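Local structure of EscN (Escherichia coli O127:H6, 2OBM) at residues G58-D63 with Q322-Q327; S80-S85 with I244-E249; T86-I91 with L163-S168. The protein belongs to the P-loop NTPase clan, pairing a nucleotide-binding domain of the ATP synthase alpha/beta family with a type III secretion C-terminal domain, and holds ADP in this model. The protein carries 1 engineered substitution. All coordinates share one frame; numbering follows the deposited sequence.

Interaction 1: G58-D63 with Q322-Q327; sequences GVRAID and QNFIQQ. With ADP (adenosine-5'-diphosphate), chain C.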
loop_
_atom_site.group_PDB
_atom_site.type_symbol
_atom_site.label_atom_id
_atom_site.label_comp_id
_atom_site.label_asym_id
_atom_site.label_seq_id
_atom_site.Cartn_x
_atom_site.Cartn_y
_atom_site.Cartn_z
ATOM N N GLY A 58 3.654 4.481 10.015
ATOM C CA GLY A 58 3.736 3.932 11.353
ATOM C C GLY A 58 4.308 2.534 11.353
ATOM O O GLY A 58 4.285 1.852 12.373
ATOM N N VAL A 59 4.820 2.110 10.200
ATOM C CA VAL A 59 5.511 0.840 10.057
ATOM C C VAL A 59 6.997 1.139 10.014
ATOM O O VAL A 59 7.447 1.830 9.104
ATOM C CB VAL A 59 5.097 0.139 8.734
ATOM C CG1 VAL A 59 5.921 -1.148 8.501
ATOM C CG2 VAL A 59 3.615 -0.172 8.755
ATOM N N ARG A 60 7.761 0.631 10.993
ATOM C CA ARG A 60 9.184 1.002 11.131
ATOM C C ARG A 60 10.038 0.755 9.885
ATOM O O ARG A 60 10.750 1.650 9.441
ATOM C CB ARG A 60 9.835 0.324 12.357
ATOM C CG ARG A 60 9.329 0.869 13.694
ATOM C CD ARG A 60 10.085 0.312 14.896
ATOM N NE ARG A 60 9.939 -1.129 15.031
ATOM C CZ ARG A 60 9.110 -1.732 15.866
ATOM N NH1 ARG A 60 8.314 -1.026 16.665
ATOM N NH2 ARG A 60 9.078 -3.056 15.902
ATOM N N ALA A 61 9.966 -0.459 9.340
ATOM C CA ALA A 61 10.746 -0.850 8.160
ATOM C C ALA A 61 10.560 0.137 7.037
ATOM O O ALA A 61 11.504 0.453 6.326
ATOM C CB ALA A 61 10.353 -2.255 7.692
ATOM N N ILE A 62 9.340 0.636 6.873
ATOM C CA ILE A 62 9.050 1.536 5.760
ATOM C C ILE A 62 9.372 2.984 6.077
ATOM O O ILE A 62 10.054 3.663 5.308
ATOM C CB ILE A 62 7.568 1.443 5.298
ATOM C CG1 ILE A 62 7.217 0.016 4.858
ATOM C CG2 ILE A 62 7.329 2.426 4.167
ATOM C CD1 ILE A 62 5.682 -0.246 4.715
ATOM N N ASP A 63 8.846 3.477 7.193
ATOM C CA ASP A 63 9.098 4.850 7.582
ATOM C C ASP A 63 10.613 5.062 7.771
ATOM O O ASP A 63 11.173 6.114 7.398
ATOM C CB ASP A 63 8.337 5.180 8.870
ATOM C CG ASP A 63 6.832 5.247 8.677
ATOM O OD1 ASP A 63 6.307 5.308 7.536
ATOM O OD2 ASP A 63 6.151 5.262 9.711
ATOM N N GLN A 322 16.535 -6.782 13.626
ATOM C CA GLN A 322 15.365 -7.636 13.462
ATOM C C GLN A 322 14.161 -7.179 14.280
ATOM O O GLN A 322 13.019 -7.361 13.860
ATOM C CB GLN A 322 15.706 -9.095 13.796
ATOM C CG GLN A 322 16.730 -9.709 12.852
ATOM C CD GLN A 322 16.240 -9.746 11.416
ATOM O OE1 GLN A 322 16.849 -9.153 10.515
ATOM N NE2 GLN A 322 15.130 -10.425 11.196
ATOM N N ASN A 323 14.424 -6.622 15.459
ATOM C CA ASN A 323 13.374 -6.082 16.315
ATOM C C ASN A 323 12.875 -4.732 15.801
ATOM O O ASN A 323 11.774 -4.323 16.123
ATOM C CB ASN A 323 13.870 -5.914 17.759
ATOM C CG ASN A 323 13.953 -7.232 18.515
ATOM O OD1 ASN A 323 13.134 -8.140 18.328
ATOM N ND2 ASN A 323 14.946 -7.336 19.384
ATOM N N PHE A 324 13.711 -4.042 15.028
ATOM C CA PHE A 324 13.318 -2.813 14.345
ATOM C C PHE A 324 12.439 -3.111 13.110
ATOM O O PHE A 324 11.323 -2.628 13.029
ATOM C CB PHE A 324 14.557 -1.989 13.982
ATOM C CG PHE A 324 14.265 -0.731 13.175
ATOM C CD1 PHE A 324 13.743 0.401 13.784
ATOM C CD2 PHE A 324 14.558 -0.673 11.816
ATOM C CE1 PHE A 324 13.494 1.545 13.062
ATOM C CE2 PHE A 324 14.299 0.486 11.081
ATOM C CZ PHE A 324 13.781 1.592 11.709
ATOM N N ILE A 325 12.920 -3.925 12.175
ATOM C CA ILE A 325 12.147 -4.193 10.949
ATOM C C ILE A 325 10.924 -5.084 11.144
ATOM O O ILE A 325 9.891 -4.843 10.523
ATOM C CB ILE A 325 12.994 -4.754 9.794
ATOM C CG1 ILE A 325 13.676 -6.068 10.201
ATOM C CG2 ILE A 325 13.946 -3.683 9.274
ATOM C CD1 ILE A 325 14.624 -6.647 9.123
ATOM N N GLN A 326 11.038 -6.100 11.999
ATOM C CA GLN A 326 9.875 -6.878 12.407
ATOM C C GLN A 326 9.002 -6.045 13.362
ATOM O O GLN A 326 9.514 -5.248 14.152
ATOM C CB GLN A 326 10.290 -8.216 13.020
ATOM C CG GLN A 326 11.217 -9.033 12.132
ATOM C CD GLN A 326 11.573 -10.393 12.723
ATOM O OE1 GLN A 326 12.638 -10.950 12.438
ATOM N NE2 GLN A 326 10.684 -10.936 13.539
ATOM N N GLN A 327 7.685 -6.203 13.267
ATOM C CA GLN A 327 6.774 -5.347 14.013
ATOM C C GLN A 327 5.395 -5.987 14.097
ATOM O O GLN A 327 4.761 -6.248 13.076
ATOM C CB GLN A 327 6.689 -3.979 13.337
ATOM C CG GLN A 327 5.785 -2.975 14.004
ATOM C CD GLN A 327 5.941 -1.576 13.421
ATOM O OE1 GLN A 327 6.757 -1.350 12.529
ATOM N NE2 GLN A 327 5.143 -0.639 13.908
HETATM P PB ADP C . -2.813 -12.630 4.208
HETATM O O1B ADP C . -2.722 -14.042 3.667
HETATM O O2B ADP C . -2.285 -11.472 3.391
HETATM O O3B ADP C . -4.366 -12.322 4.529
HETATM P PA ADP C . -2.689 -11.933 6.976
HETATM O O1A ADP C . -2.516 -10.442 6.857
HETATM O O2A ADP C . -4.053 -12.501 7.295
HETATM O O3A ADP C . -2.093 -12.644 5.653
HETATM O "O5'" ADP C . -1.663 -12.475 8.089
HETATM C "C5'" ADP C . -1.341 -13.865 8.129
HETATM C "C4'" ADP C . -1.261 -14.327 9.577
HETATM O "O4'" ADP C . 0.107 -14.328 9.984
HETATM C "C3'" ADP C . -2.002 -13.393 10.526
HETATM O "O3'" ADP C . -3.295 -13.895 10.877
HETATM C "C2'" ADP C . -1.095 -13.280 11.735
HETATM O "O2'" ADP C . -1.401 -14.253 12.744
HETATM C "C1'" ADP C . 0.289 -13.547 11.171
HETATM N N9 ADP C . 0.902 -12.226 10.872
HETATM C C8 ADP C . 1.057 -11.658 9.660
HETATM N N7 ADP C . 1.652 -10.443 9.771
HETATM C C5 ADP C . 1.883 -10.213 11.080
HETATM C C6 ADP C . 2.479 -9.124 11.896
HETATM N N6 ADP C . 2.965 -7.990 11.336
HETATM N N1 ADP C . 2.523 -9.301 13.233
HETATM C C2 ADP C . 2.044 -10.412 13.823
HETATM N N3 ADP C . 1.493 -11.434 13.145
HETATM C C4 ADP C . 1.384 -11.395 11.796
HETATM O O HOH W 1 8.265 -2.609 10.490
#

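Interaction 2: S80-S85 with I244-E249; sequences SGVGKS and IVLTRE. With ADP (adenosine-5'-diphosphate), chain C.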
loop_
_atom_site.group_PDB
_atom_site.type_symbol
_atom_site.label_atom_id
_atom_site.label_comp_id
_atom_site.label_asym_id
_atom_site.label_seq_id
_atom_site.Cartn_x
_atom_site.Cartn_y
_atom_site.Cartn_z
ATOM N N SER A 80 -0.007 -14.825 -2.093
ATOM C CA SER A 80 -0.921 -15.311 -1.068
ATOM C C SER A 80 -0.160 -15.672 0.194
ATOM O O SER A 80 0.955 -16.155 0.119
ATOM C CB SER A 80 -1.639 -16.575 -1.572
ATOM O OG SER A 80 -2.788 -16.239 -2.339
ATOM N N GLY A 81 -0.773 -15.459 1.355
ATOM C CA GLY A 81 -0.212 -15.942 2.624
ATOM C C GLY A 81 1.136 -15.375 3.052
ATOM O O GLY A 81 1.976 -16.107 3.597
ATOM N N VAL A 82 1.353 -14.077 2.826
ATOM C CA VAL A 82 2.575 -13.423 3.286
ATOM C C VAL A 82 2.302 -12.207 4.174
ATOM O O VAL A 82 3.150 -11.316 4.299
ATOM C CB VAL A 82 3.468 -12.981 2.111
ATOM C CG1 VAL A 82 3.935 -14.199 1.284
ATOM C CG2 VAL A 82 2.729 -11.970 1.244
ATOM N N GLY A 83 1.106 -12.153 4.747
ATOM C CA GLY A 83 0.719 -11.059 5.641
ATOM C C GLY A 83 0.259 -9.754 4.992
ATOM O O GLY A 83 0.238 -8.713 5.648
ATOM N N LYS A 84 -0.127 -9.795 3.720
ATOM C CA LYS A 84 -0.539 -8.574 3.027
ATOM C C LYS A 84 -1.581 -7.812 3.832
ATOM O O LYS A 84 -1.397 -6.634 4.125
ATOM C CB LYS A 84 -1.064 -8.883 1.621
ATOM C CG LYS A 84 -1.408 -7.664 0.764
ATOM C CD LYS A 84 -2.921 -7.428 0.745
ATOM C CE LYS A 84 -3.678 -8.646 0.193
ATOM N NZ LYS A 84 -5.101 -8.714 0.699
ATOM N N SER A 85 -2.656 -8.502 4.208
ATOM C CA SER A 85 -3.765 -7.888 4.928
ATOM C C SER A 85 -3.369 -7.283 6.269
ATOM O O SER A 85 -3.780 -6.177 6.606
ATOM C CB SER A 85 -4.891 -8.909 5.121
ATOM O OG SER A 85 -5.402 -9.298 3.851
ATOM N N ILE A 244 6.842 -1.829 -2.454
ATOM C CA ILE A 244 7.110 -2.629 -1.289
ATOM C C ILE A 244 6.857 -4.082 -1.643
ATOM O O ILE A 244 5.738 -4.465 -2.021
ATOM C CB ILE A 244 6.205 -2.235 -0.076
ATOM C CG1 ILE A 244 6.381 -0.767 0.317
ATOM C CG2 ILE A 244 6.481 -3.146 1.140
ATOM C CD1 ILE A 244 7.801 -0.360 0.562
ATOM N N VAL A 245 7.893 -4.899 -1.500
ATOM C CA VAL A 245 7.803 -6.302 -1.873
ATOM C C VAL A 245 7.773 -7.237 -0.676
ATOM O O VAL A 245 8.704 -7.259 0.131
ATOM C CB VAL A 245 8.957 -6.674 -2.810
ATOM C CG1 VAL A 245 8.836 -8.116 -3.297
ATOM C CG2 VAL A 245 8.965 -5.722 -3.985
ATOM N N LEU A 246 6.692 -8.004 -0.553
ATOM C CA LEU A 246 6.611 -9.031 0.483
ATOM C C LEU A 246 6.953 -10.387 -0.124
ATOM O O LEU A 246 6.549 -10.690 -1.243
ATOM C CB LEU A 246 5.227 -9.099 1.123
ATOM C CG LEU A 246 4.559 -7.782 1.465
ATOM C CD1 LEU A 246 3.207 -7.996 2.124
ATOM C CD2 LEU A 246 5.462 -6.943 2.317
ATOM N N THR A 247 7.695 -11.201 0.623
ATOM C CA THR A 247 8.120 -12.500 0.112
ATOM C C THR A 247 7.729 -13.663 1.006
ATOM O O THR A 247 7.690 -13.551 2.237
ATOM C CB THR A 247 9.630 -12.567 -0.088
ATOM O OG1 THR A 247 10.266 -12.537 1.191
ATOM C CG2 THR A 247 10.119 -11.400 -0.949
ATOM N N ARG A 248 7.457 -14.789 0.359
ATOM C CA ARG A 248 7.162 -16.025 1.050
ATOM C C ARG A 248 8.350 -16.493 1.888
ATOM O O ARG A 248 8.161 -17.085 2.940
ATOM C CB ARG A 248 6.757 -17.104 0.051
ATOM C CG ARG A 248 5.789 -18.110 0.626
ATOM C CD ARG A 248 5.075 -18.878 -0.476
ATOM N NE ARG A 248 3.711 -19.210 -0.066
ATOM C CZ ARG A 248 2.626 -18.519 -0.422
ATOM N NH1 ARG A 248 2.737 -17.456 -1.220
ATOM N NH2 ARG A 248 1.422 -18.906 0.010
ATOM N N GLU A 249 9.565 -16.217 1.434
ATOM C CA GLU A 249 10.755 -16.576 2.203
ATOM C C GLU A 249 10.777 -15.920 3.584
ATOM O O GLU A 249 11.084 -16.585 4.578
ATOM C CB GLU A 249 12.046 -16.245 1.438
ATOM C CG GLU A 249 12.308 -17.138 0.218
ATOM C CD GLU A 249 11.397 -16.826 -0.973
ATOM O OE1 GLU A 249 10.938 -15.663 -1.094
ATOM O OE2 GLU A 249 11.143 -17.753 -1.790
HETATM P PB ADP C . -2.813 -12.630 4.208
HETATM O O1B ADP C . -2.722 -14.042 3.667
HETATM O O2B ADP C . -2.285 -11.472 3.391
HETATM O O3B ADP C . -4.366 -12.322 4.529
HETATM P PA ADP C . -2.689 -11.933 6.976
HETATM O O1A ADP C . -2.516 -10.442 6.857
HETATM O O2A ADP C . -4.053 -12.501 7.295
HETATM O O3A ADP C . -2.093 -12.644 5.653
HETATM O "O5'" ADP C . -1.663 -12.475 8.089
HETATM C "C5'" ADP C . -1.341 -13.865 8.129
HETATM C "C4'" ADP C . -1.261 -14.327 9.577
HETATM O "O4'" ADP C . 0.107 -14.328 9.984
HETATM C "C3'" ADP C . -2.002 -13.393 10.526
HETATM O "O3'" ADP C . -3.295 -13.895 10.877
HETATM C "C2'" ADP C . -1.095 -13.280 11.735
HETATM O "O2'" ADP C . -1.401 -14.253 12.744
HETATM C "C1'" ADP C . 0.289 -13.547 11.171
HETATM N N9 ADP C . 0.902 -12.226 10.872
HETATM C C8 ADP C . 1.057 -11.658 9.660
HETATM N N7 ADP C . 1.652 -10.443 9.771
HETATM C C5 ADP C . 1.883 -10.213 11.080
HETATM C C6 ADP C . 2.479 -9.124 11.896
HETATM N N6 ADP C . 2.965 -7.990 11.336
HETATM N N1 ADP C . 2.523 -9.301 13.233
HETATM C C2 ADP C . 2.044 -10.412 13.823
HETATM N N3 ADP C . 1.493 -11.434 13.145
HETATM C C4 ADP C . 1.384 -11.395 11.796
#

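Interaction 3: T86-I91 with L163-S168; sequences TLLGMI and LLMMDS. With ADP (adenosine-5'-diphosphate), chain C.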
loop_
_atom_site.group_PDB
_atom_site.type_symbol
_atom_site.label_atom_id
_atom_site.label_comp_id
_atom_site.label_asym_id
_atom_site.label_seq_id
_atom_site.Cartn_x
_atom_site.Cartn_y
_atom_site.Cartn_z
ATOM N N THR A 86 -2.581 -8.025 7.040
ATOM C CA THR A 86 -2.061 -7.528 8.307
ATOM C C THR A 86 -1.245 -6.248 8.085
ATOM O O THR A 86 -1.417 -5.272 8.791
ATOM C CB THR A 86 -1.210 -8.616 8.987
ATOM O OG1 THR A 86 -2.076 -9.680 9.370
ATOM C CG2 THR A 86 -0.521 -8.080 10.238
ATOM N N LEU A 87 -0.359 -6.249 7.093
ATOM C CA LEU A 87 0.400 -5.048 6.795
ATOM C C LEU A 87 -0.535 -3.891 6.463
ATOM O O LEU A 87 -0.360 -2.776 6.950
ATOM C CB LEU A 87 1.399 -5.289 5.663
ATOM C CG LEU A 87 2.145 -4.049 5.190
ATOM C CD1 LEU A 87 2.966 -3.376 6.332
ATOM C CD2 LEU A 87 3.027 -4.376 3.961
ATOM N N LEU A 88 -1.526 -4.150 5.619
ATOM C CA LEU A 88 -2.477 -3.105 5.254
ATOM C C LEU A 88 -3.251 -2.601 6.473
ATOM O O LEU A 88 -3.559 -1.438 6.558
ATOM C CB LEU A 88 -3.454 -3.631 4.195
ATOM C CG LEU A 88 -2.895 -4.067 2.828
ATOM C CD1 LEU A 88 -4.046 -4.403 1.865
ATOM C CD2 LEU A 88 -1.979 -2.993 2.227
ATOM N N GLY A 89 -3.599 -3.488 7.402
ATOM C CA GLY A 89 -4.295 -3.065 8.622
ATOM C C GLY A 89 -3.412 -2.143 9.445
ATOM O O GLY A 89 -3.840 -1.076 9.890
ATOM N N MET A 90 -2.162 -2.548 9.627
ATOM C CA MET A 90 -1.179 -1.740 10.346
ATOM C C MET A 90 -1.046 -0.332 9.777
ATOM O O MET A 90 -0.976 0.635 10.522
ATOM C CB MET A 90 0.182 -2.423 10.318
ATOM C CG MET A 90 0.196 -3.708 11.068
ATOM S SD MET A 90 1.763 -4.556 10.927
ATOM C CE MET A 90 2.911 -3.274 11.448
ATOM N N ILE A 91 -1.021 -0.228 8.451
ATOM C CA ILE A 91 -0.899 1.065 7.789
ATOM C C ILE A 91 -2.129 1.944 8.029
ATOM O O ILE A 91 -2.008 3.146 8.238
ATOM C CB ILE A 91 -0.661 0.885 6.265
ATOM C CG1 ILE A 91 0.673 0.165 6.016
ATOM C CG2 ILE A 91 -0.752 2.232 5.544
ATOM C CD1 ILE A 91 0.907 -0.224 4.555
ATOM N N LEU A 163 -5.506 9.149 2.433
ATOM C CA LEU A 163 -4.819 7.957 2.004
ATOM C C LEU A 163 -5.814 7.118 1.211
ATOM O O LEU A 163 -6.861 6.735 1.725
ATOM C CB LEU A 163 -4.235 7.177 3.203
ATOM C CG LEU A 163 -3.719 5.761 2.916
ATOM C CD1 LEU A 163 -2.511 5.758 1.972
ATOM C CD2 LEU A 163 -3.397 5.009 4.222
ATOM N N LEU A 164 -5.491 6.878 -0.053
ATOM C CA LEU A 164 -6.267 5.988 -0.898
ATOM C C LEU A 164 -5.585 4.624 -0.905
ATOM O O LEU A 164 -4.422 4.518 -1.258
ATOM C CB LEU A 164 -6.351 6.551 -2.319
ATOM C CG LEU A 164 -6.943 5.721 -3.464
ATOM C CD1 LEU A 164 -8.425 5.361 -3.232
ATOM C CD2 LEU A 164 -6.787 6.510 -4.760
ATOM N N MET A 165 -6.314 3.588 -0.502
ATOM C CA MET A 165 -5.746 2.255 -0.435
ATOM C C MET A 165 -6.555 1.294 -1.300
ATOM O O MET A 165 -7.707 1.011 -1.018
ATOM C CB MET A 165 -5.673 1.764 1.020
ATOM C CG MET A 165 -5.144 0.332 1.165
ATOM S SD MET A 165 -4.827 -0.149 2.888
ATOM C CE MET A 165 -3.445 0.921 3.274
ATOM N N MET A 166 -5.946 0.783 -2.353
ATOM C CA MET A 166 -6.672 -0.077 -3.269
ATOM C C MET A 166 -6.119 -1.511 -3.263
ATOM O O MET A 166 -5.026 -1.777 -3.772
ATOM C CB MET A 166 -6.668 0.511 -4.674
ATOM C CG MET A 166 -7.417 -0.342 -5.713
ATOM S SD MET A 166 -7.288 0.391 -7.352
ATOM C CE MET A 166 -7.905 2.045 -7.023
ATOM N N ASP A 167 -6.903 -2.412 -2.682
ATOM C CA ASP A 167 -6.584 -3.821 -2.590
ATOM C C ASP A 167 -7.627 -4.632 -3.380
ATOM O O ASP A 167 -8.649 -5.017 -2.811
ATOM C CB ASP A 167 -6.612 -4.224 -1.107
ATOM C CG ASP A 167 -6.001 -5.590 -0.849
ATOM O OD1 ASP A 167 -5.164 -6.051 -1.655
ATOM O OD2 ASP A 167 -6.366 -6.199 0.176
ATOM N N SER A 168 -7.379 -4.921 -4.667
ATOM C CA SER A 168 -6.084 -4.721 -5.322
ATOM C C SER A 168 -6.229 -4.148 -6.718
ATOM O O SER A 168 -7.303 -4.231 -7.304
ATOM C CB SER A 168 -5.370 -6.064 -5.460
ATOM O OG SER A 168 -6.194 -6.978 -6.167
HETATM P PB ADP C . -2.813 -12.630 4.208
HETATM O O1B ADP C . -2.722 -14.042 3.667
HETATM O O2B ADP C . -2.285 -11.472 3.391
HETATM O O3B ADP C . -4.366 -12.322 4.529
HETATM P PA ADP C . -2.689 -11.933 6.976
HETATM O O1A ADP C . -2.516 -10.442 6.857
HETATM O O2A ADP C . -4.053 -12.501 7.295
HETATM O O3A ADP C . -2.093 -12.644 5.653
HETATM O "O5'" ADP C . -1.663 -12.475 8.089
HETATM C "C5'" ADP C . -1.341 -13.865 8.129
HETATM C "C4'" ADP C . -1.261 -14.327 9.577
HETATM O "O4'" ADP C . 0.107 -14.328 9.984
HETATM C "C3'" ADP C . -2.002 -13.393 10.526
HETATM O "O3'" ADP C . -3.295 -13.895 10.877
HETATM C "C2'" ADP C . -1.095 -13.280 11.735
HETATM O "O2'" ADP C . -1.401 -14.253 12.744
HETATM C "C1'" ADP C . 0.289 -13.547 11.171
HETATM N N9 ADP C . 0.902 -12.226 10.872
HETATM C C8 ADP C . 1.057 -11.658 9.660
HETATM N N7 ADP C . 1.652 -10.443 9.771
HETATM C C5 ADP C . 1.883 -10.213 11.080
HETATM C C6 ADP C . 2.479 -9.124 11.896
HETATM N N6 ADP C . 2.965 -7.990 11.336
HETATM N N1 ADP C . 2.523 -9.301 13.233
HETATM C C2 ADP C . 2.044 -10.412 13.823
HETATM N N3 ADP C . 1.493 -11.434 13.145
HETATM C C4 ADP C . 1.384 -11.395 11.796
#

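Interaction 1: G58-D63 with Q322-Q327
Arg60 and Gln327 lock together where the nucleotide-binding domain of the ATP synthase alpha/beta family meets the C-terminal domain, helix 60-65 starting against the end of helix 310-325. The backbone N of Arg60 gives a nearly straight bond (169°, 2.7 Å) to Gln327 OE1, which receives it on a lone pair. At the other end of the same amide, Gln327 NE2 donates to Gly58 O at 3.0 Å, so the pair of bonds fixes the rotation of the amide beside Val59, the N-cap residue. The guanidinium meets carbonyls of the helix end at its edge: a bend at chi3 (-63°) lets Arg60 NE meet Phe324 O at 2.9 Å, nearly in the guanidinium plane, while NH2 bonds Gln326 O at 2.8 Å. These carbonyls at a helix C terminus would suit a positive charge, and Asp331 adds a weak, long ion pair. Over one face of the Arg60 guanidinium the Gln327 amide is stacked, the planes 12° apart. One water takes the N-H of Ala61 and donates to Ile325 O and to Gln327 OE1, giving that oxygen a second bond. Packing follows: Arg60 CB makes a CH-pi contact over the Phe324 ring, 4.2 Å from its centroid, and Ala61 CB touches Ile325 CG2. Beyond these bonds the backbone turns to the nucleotide, and Gln327 O accepts a bond from ADP N6 at 3.0 Å.

Interaction 2: S80-S85 with I244-E249
Lys84 and Ser85 turn their backbone nitrogens to ADP O2B: Ser85 N donates to it at 3.1 Å, almost straight (165°), and Lys84 N is also close to that oxygen, while across the contact Lys84 CA lies 3.9 Å from Leu246 CD1. The Lys84 chain, bent at chi2 and chi3, carries NZ away from Leu246 to salt bridges with Asp167 and Glu107 and a 3.2 Å bond to Ser85 OG. Leu246 continues the apolar surface and also packs on Ala78 of the central strand 73-78. Residues 80-85, Ser-Gly-Val-Gly-Lys-Ser, form the later part of what is consistent with a Walker A P-loop beginning at Ala78, the strand-loop-helix turn that wraps a phosphate. Gly81 and Gly83 take positive phi, and Gly83 CA comes within 3.2 Å of ADP O3A. Val82 carries most of the apolar contact. One methyl, CG1, is 3.7 Å from Arg248 N; the other, CG2, sits 3.8 Å from Leu246 CB. With CG1 anti to the carbonyl carbon (chi1 -62°), the two branches divide the contact, CG1 on the Thr247-Arg248 backbone and CG2 on Leu246. Farther out, Ser80 O lies 2.6 Å from Arg248 NH1 and 2.8 Å from Arg248 NH2. The guanidinium is presented obliquely, and its carbon is also unusually near the oxygen, so the details of this exposed approach are doubtful. Thr247 caps helix 248-252, its OG1 bonded to Leu250 N.

Interaction 3: T86-I91 with L163-S168
Met165 pushes its thioether between Leu88 and Ile91, the broad apolar part of a helix-on-sheet contact in the P-loop NTPase core. Helix 84-94, which follows the P-loop, covers strand 161-167 and runs nearly antiparallel to it (168° between the short axes), 11.1 Å away at closest approach, as expected for a helix lying on a parallel alpha/beta sheet. No hydrogen bond crosses; the touching residues are all buried, and apolar but for Asp167. The Met165 chain leaves the strand extended and then bends at its last torsion (chi3 -68°), which brings SD against Leu88, 4.0 Å from its CB, and lets CE run on to Ile91 CG2 at 3.8 Å. Toward the start of the strand the packing thins to a single methyl pair, Ile91 CG2 with Leu163 CD2 at 4.1 Å, the two side chains crossing at about a right angle.

At the other end comes the closest approach of the two segments, where Leu88 CD1 rests on a carboxylate, 3.4 Å from Asp167 OD2. The polar work of that group lies beyond the contact: OD1 is bonded to Thr220, and OD2 has Lys84 as its partner. An aspartate closing a hydrophobic strand here is consistent with the Walker B position. The peptide between Asp167 and Ser168 is cis, and Ser168 OG caps the next helix at Arg171 N.

Away from the strand, the helix serves the nucleotide instead. Met90 SD lies 3.7 Å from ADP N6. Thr86 OG1 donates to ADP O1A at 2.7 Å, while its methyl, CG2, sits 3.3 Å from C5 of the adenine.

From the N terminus, residues 58-63 are met first, and interaction 1 closes the widest loop, returning only at 322-327 and joining the nucleotide-binding domain to the C-terminal domain. Interaction 2 lies within that loop, bringing the P-loop to the end of strand 242-245, and interaction 3 lies within the loop of interaction 2; none cross. Helix 84-94 is shared by interactions 2 and 3, which both reach the central sheet and touch each other through the P-loop lysine and through Leu246 packed on Leu87. Val59 and Gln327 of interaction 1 pack on the same helix, on Leu87, Met90 and Ile91. All three contacts reach ADP.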